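Local coordinates for protein ADP-ribose pyrophosphatase MutT (Rickettsia felis, PDB 4KYX) that probably hydrolyses pyrophosphate bonds in nucleotide substrates such as ADP-ribose or oxidised dGTP, as a magnesium-dependent Nudix hydrolase, at residues S127-F130 / L131-R135; K134-E138 / K139-L143. All coordinates share one frame; numbering follows the deposited sequence.

Read from the N terminus, the chain leaves strand 116-120, runs through the loop that holds 127-130, coils into helix 131-137 and turns off into the short strand 142-143. Interaction 1 folds the end of the loop onto the first turn of the helix; interaction 2 closes the last turn and sends the chain back to the edge of the mixed sheet beside strand 75-84. The two follow one another along the chain, neither nested nor crossed, and share K134 and R135 on the helix. They also touch, L129 packing on I137. Together they tie the loop before the helix to strand 40-43, and the helix and the strand after it to strand 75-84.

Interaction 1 of 2, residues S127-F130 / L131-R135; sequences SNLF and LPLKR
The backbone N of K134 donates to F130 O at 2.9 Å, almost straight at 172°, and opens the hydrogen-bond ladder of helix 131-137, with F130 as N-cap. Three residues before the N-cap, S127 O takes the side chain of the same lysine: NZ gives it a hydrogen bond at 3.0 Å, in the carbonyl plane and on a lone pair. A long lysine suits this place, since its chain, bent at chi2 (69°), runs back along the loop, CE 3.8 Å from S127 O, and sets its ammonium at that carbonyl.

F130 and P132 meet by CH-pi contact. CG of F130 lies anti to the backbone N (chi1 -177°), which lays the ring flat beneath the proline, and P132 CD stands over the ring centre, 3.6 Å from the centroid. Proline suits the first turn, where a backbone N has no helical carbonyl one turn earlier to bond, and its CD methylene, polarised by the adjacent nitrogen, suits an aromatic face. P132 also packs on F95 of strand 89-99, and the F130 ring meets that of F84.

L129 adds an apolar contact, its CD2 lying 4.1 Å from L133 CD2, where the branched chains pass at a slant. A directional main-chain bond thus sets the helix start, the lysine adds a charged donor, and the CH-pi and leucine contacts add apolar packing.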
loop_
_atom_site.group_PDB
_atom_site.type_symbol
_atom_site.label_atom_id
_atom_site.label_comp_id
_atom_site.label_asym_id
_atom_site.label_seq_id
_atom_site.Cartn_x
_atom_site.Cartn_y
_atom_site.Cartn_z
ATOM N N SER A 127 -3.133 -0.650 -24.997
ATOM C CA SER A 127 -3.673 0.608 -24.489
ATOM C C SER A 127 -4.641 0.452 -23.368
ATOM O O SER A 127 -4.707 1.304 -22.475
ATOM C CB SER A 127 -4.474 1.331 -25.606
ATOM O OG SER A 127 -3.685 2.352 -26.130
ATOM N N ASN A 128 -5.440 -0.601 -23.482
ATOM C CA ASN A 128 -6.549 -0.905 -22.604
ATOM C C ASN A 128 -6.066 -1.685 -21.358
ATOM O O ASN A 128 -6.299 -2.862 -21.212
ATOM C CB ASN A 128 -7.585 -1.755 -23.371
ATOM C CG ASN A 128 -6.951 -2.807 -24.299
ATOM O OD1 ASN A 128 -5.929 -2.560 -24.983
ATOM N ND2 ASN A 128 -7.599 -3.961 -24.393
ATOM N N LEU A 129 -5.353 -0.999 -20.499
ATOM C CA LEU A 129 -4.822 -1.600 -19.304
ATOM C C LEU A 129 -5.740 -1.398 -18.080
ATOM O O LEU A 129 -6.304 -0.317 -17.898
ATOM C CB LEU A 129 -3.475 -0.953 -19.053
ATOM C CG LEU A 129 -2.440 -1.125 -20.148
ATOM C CD1 LEU A 129 -1.166 -0.483 -19.658
ATOM C CD2 LEU A 129 -2.191 -2.581 -20.525
ATOM N N PHE A 130 -5.834 -2.410 -17.232
ATOM C CA PHE A 130 -6.524 -2.358 -15.937
ATOM C C PHE A 130 -6.047 -1.067 -15.223
ATOM O O PHE A 130 -4.875 -0.745 -15.293
ATOM C CB PHE A 130 -6.091 -3.615 -15.148
ATOM C CG PHE A 130 -6.733 -3.793 -13.811
ATOM C CD1 PHE A 130 -8.095 -3.651 -13.641
ATOM C CD2 PHE A 130 -5.974 -4.213 -12.740
ATOM C CE1 PHE A 130 -8.683 -3.833 -12.380
ATOM C CE2 PHE A 130 -6.549 -4.396 -11.492
ATOM C CZ PHE A 130 -7.915 -4.220 -11.327
ATOM N N LEU A 131 -6.961 -0.347 -14.559
ATOM C CA LEU A 131 -6.678 1.005 -14.054
ATOM C C LEU A 131 -5.379 1.098 -13.214
ATOM O O LEU A 131 -4.530 1.931 -13.443
ATOM C CB LEU A 131 -7.872 1.537 -13.271
ATOM C CG LEU A 131 -7.670 2.874 -12.586
ATOM C CD1 LEU A 131 -7.369 3.949 -13.636
ATOM C CD2 LEU A 131 -8.955 3.203 -11.831
ATOM N N PRO A 132 -5.219 0.200 -12.264
ATOM C CA PRO A 132 -4.011 0.355 -11.446
ATOM C C PRO A 132 -2.724 0.231 -12.238
ATOM O O PRO A 132 -1.771 0.943 -11.972
ATOM C CB PRO A 132 -4.185 -0.694 -10.351
ATOM C CG PRO A 132 -5.631 -1.084 -10.375
ATOM C CD PRO A 132 -6.222 -0.701 -11.685
ATOM N N LEU A 133 -2.701 -0.670 -13.232
ATOM C CA LEU A 133 -1.551 -0.858 -14.092
ATOM C C LEU A 133 -1.368 0.379 -14.979
ATOM O O LEU A 133 -0.251 0.830 -15.161
ATOM C CB LEU A 133 -1.750 -2.113 -14.982
ATOM C CG LEU A 133 -0.663 -2.402 -16.016
ATOM C CD1 LEU A 133 0.701 -2.487 -15.357
ATOM C CD2 LEU A 133 -0.936 -3.696 -16.753
ATOM N N LYS A 134 -2.459 0.891 -15.546
ATOM C CA LYS A 134 -2.424 2.131 -16.314
ATOM C C LYS A 134 -1.761 3.241 -15.495
ATOM O O LYS A 134 -0.892 3.947 -16.007
ATOM C CB LYS A 134 -3.845 2.550 -16.753
ATOM C CG LYS A 134 -3.926 3.725 -17.744
ATOM C CD LYS A 134 -3.369 3.326 -19.117
ATOM C CE LYS A 134 -3.705 4.264 -20.276
ATOM N NZ LYS A 134 -3.116 3.666 -21.500
ATOM N N ARG A 135 -2.171 3.368 -14.239
ATOM C CA ARG A 135 -1.599 4.366 -13.347
ATOM C C ARG A 135 -0.118 4.167 -13.139
ATOM O O ARG A 135 0.677 5.131 -13.140
ATOM C CB ARG A 135 -2.350 4.408 -11.997
ATOM C CG ARG A 135 -3.722 5.034 -12.168
ATOM C CD ARG A 135 -4.400 5.428 -10.889
ATOM N NE ARG A 135 -4.915 6.755 -11.116
ATOM C CZ ARG A 135 -4.587 7.872 -10.479
ATOM N NH1 ARG A 135 -5.121 9.010 -10.907
ATOM N NH2 ARG A 135 -3.784 7.880 -9.400
#

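Interaction 2 of 2, residues K134-E138 / K139-L143; sequences KRLIE and KKCYL
With CG anti to the carbonyl carbon (chi1 -72°) and a bend at chi3, R135 swings its guanidinium across K140 at the Schellman motif that ends helix 131-137, and CB of the lysine sits over one face of the group, 3.9 Å above its plane. The two side chains cross at about a right angle, and the aliphatic base of the lysine lies against the flat cation; the charged ends, R135 NH1 and K140 NZ, stay 6.0 Å apart.

In the backbone of the motif, K140 N donates to R135 O at 2.7 Å, bent to 132° at the hydrogen, while K139 N donates to L136 O at 3.0 Å from above the carbonyl plane. K139 is the C-prime residue, with phi at 50°; this lysine takes up the left-handed conformation that a glycine often supplies there. Its long chain carries NZ away to a salt bridge with E146.

Beyond the turn the chain enters strand 142-143, where a backbone hydrogen bond joins Y142 to V79 of strand 75-84. Leucine suits position 136, because a branched apolar end can enter the corner between helix and strand: L136 also packs on A78, and C141 on T80 of that strand. A single methyl, L136 CD1, meets both partners across the turn, with C141 SG at 3.8 Å and L143 CD1 at 3.7 Å.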
loop_
_atom_site.group_PDB
_atom_site.type_symbol
_atom_site.label_atom_id
_atom_site.label_comp_id
_atom_site.label_asym_id
_atom_site.label_seq_id
_atom_site.Cartn_x
_atom_site.Cartn_y
_atom_site.Cartn_z
ATOM N N LYS A 134 -2.459 0.891 -15.546
ATOM C CA LYS A 134 -2.424 2.131 -16.314
ATOM C C LYS A 134 -1.761 3.241 -15.495
ATOM O O LYS A 134 -0.892 3.947 -16.007
ATOM C CB LYS A 134 -3.845 2.550 -16.753
ATOM C CG LYS A 134 -3.926 3.725 -17.744
ATOM C CD LYS A 134 -3.369 3.326 -19.117
ATOM C CE LYS A 134 -3.705 4.264 -20.276
ATOM N NZ LYS A 134 -3.116 3.666 -21.500
ATOM N N ARG A 135 -2.171 3.368 -14.239
ATOM C CA ARG A 135 -1.599 4.366 -13.347
ATOM C C ARG A 135 -0.118 4.167 -13.139
ATOM O O ARG A 135 0.677 5.131 -13.140
ATOM C CB ARG A 135 -2.350 4.408 -11.997
ATOM C CG ARG A 135 -3.722 5.034 -12.168
ATOM C CD ARG A 135 -4.400 5.428 -10.889
ATOM N NE ARG A 135 -4.915 6.755 -11.116
ATOM C CZ ARG A 135 -4.587 7.872 -10.479
ATOM N NH1 ARG A 135 -5.121 9.010 -10.907
ATOM N NH2 ARG A 135 -3.784 7.880 -9.400
ATOM N N LEU A 136 0.261 2.913 -12.924
ATOM C CA LEU A 136 1.647 2.595 -12.805
ATOM C C LEU A 136 2.447 2.981 -14.063
ATOM O O LEU A 136 3.493 3.643 -14.001
ATOM C CB LEU A 136 1.785 1.124 -12.492
ATOM C CG LEU A 136 3.225 0.651 -12.514
ATOM C CD1 LEU A 136 3.967 1.373 -11.417
ATOM C CD2 LEU A 136 3.361 -0.840 -12.343
ATOM N N ILE A 137 1.961 2.544 -15.222
ATOM C CA ILE A 137 2.665 2.850 -16.485
ATOM C C ILE A 137 2.820 4.368 -16.757
ATOM O O ILE A 137 3.865 4.812 -17.191
ATOM C CB ILE A 137 2.015 2.112 -17.663
ATOM C CG1 ILE A 137 2.102 0.632 -17.419
ATOM C CG2 ILE A 137 2.677 2.518 -18.980
ATOM C CD1 ILE A 137 3.492 0.119 -17.137
ATOM N N GLU A 138 1.815 5.157 -16.407
ATOM C CA GLU A 138 1.854 6.592 -16.658
ATOM C C GLU A 138 2.369 7.318 -15.436
ATOM O O GLU A 138 2.236 8.529 -15.310
ATOM C CB GLU A 138 0.472 7.076 -17.058
ATOM C CG GLU A 138 -0.135 6.265 -18.217
ATOM C CD GLU A 138 0.537 6.470 -19.570
ATOM O OE1 GLU A 138 1.418 7.340 -19.695
ATOM O OE2 GLU A 138 0.182 5.754 -20.538
ATOM N N LYS A 139 2.987 6.559 -14.541
ATOM C CA LYS A 139 3.548 7.065 -13.282
ATOM C C LYS A 139 2.613 7.952 -12.427
ATOM O O LYS A 139 3.086 8.864 -11.726
ATOM C CB LYS A 139 4.827 7.840 -13.569
ATOM C CG LYS A 139 5.855 7.128 -14.423
ATOM C CD LYS A 139 7.159 7.927 -14.378
ATOM C CE LYS A 139 8.053 7.675 -15.575
ATOM N NZ LYS A 139 8.466 6.251 -15.616
ATOM N N LYS A 140 1.313 7.690 -12.457
ATOM C CA LYS A 140 0.354 8.287 -11.508
ATOM C C LYS A 140 0.218 7.370 -10.312
ATOM O O LYS A 140 -0.838 6.731 -10.083
ATOM C CB LYS A 140 -1.003 8.479 -12.181
ATOM C CG LYS A 140 -0.955 9.453 -13.324
ATOM C CD LYS A 140 -2.313 9.587 -13.979
ATOM C CE LYS A 140 -2.204 10.301 -15.319
ATOM N NZ LYS A 140 -1.992 11.756 -15.175
ATOM N N CYS A 141 1.305 7.269 -9.544
ATOM C CA CYS A 141 1.379 6.330 -8.427
ATOM C C CYS A 141 2.521 6.778 -7.532
ATOM O O CYS A 141 3.153 7.787 -7.813
ATOM C CB CYS A 141 1.617 4.913 -8.918
ATOM S SG CYS A 141 3.149 4.765 -9.866
ATOM N N TYR A 142 2.776 6.040 -6.462
ATOM C CA TYR A 142 3.938 6.284 -5.606
ATOM C C TYR A 142 5.010 5.263 -6.037
ATOM O O TYR A 142 4.958 4.085 -5.658
ATOM C CB TYR A 142 3.554 6.090 -4.144
ATOM C CG TYR A 142 2.366 6.945 -3.706
ATOM C CD1 TYR A 142 2.543 8.277 -3.277
ATOM C CD2 TYR A 142 1.062 6.439 -3.771
ATOM C CE1 TYR A 142 1.468 9.045 -2.899
ATOM C CE2 TYR A 142 -0.011 7.215 -3.386
ATOM C CZ TYR A 142 0.202 8.514 -2.921
ATOM O OH TYR A 142 -0.893 9.255 -2.547
ATOM N N LEU A 143 5.956 5.717 -6.855
ATOM C CA LEU A 143 6.851 4.823 -7.613
ATOM C C LEU A 143 8.175 4.750 -6.876
ATOM O O LEU A 143 8.875 5.765 -6.697
ATOM C CB LEU A 143 7.060 5.356 -9.026
ATOM C CG LEU A 143 7.868 4.496 -9.980
ATOM C CD1 LEU A 143 7.011 3.324 -10.422
ATOM C CD2 LEU A 143 8.304 5.263 -11.231
#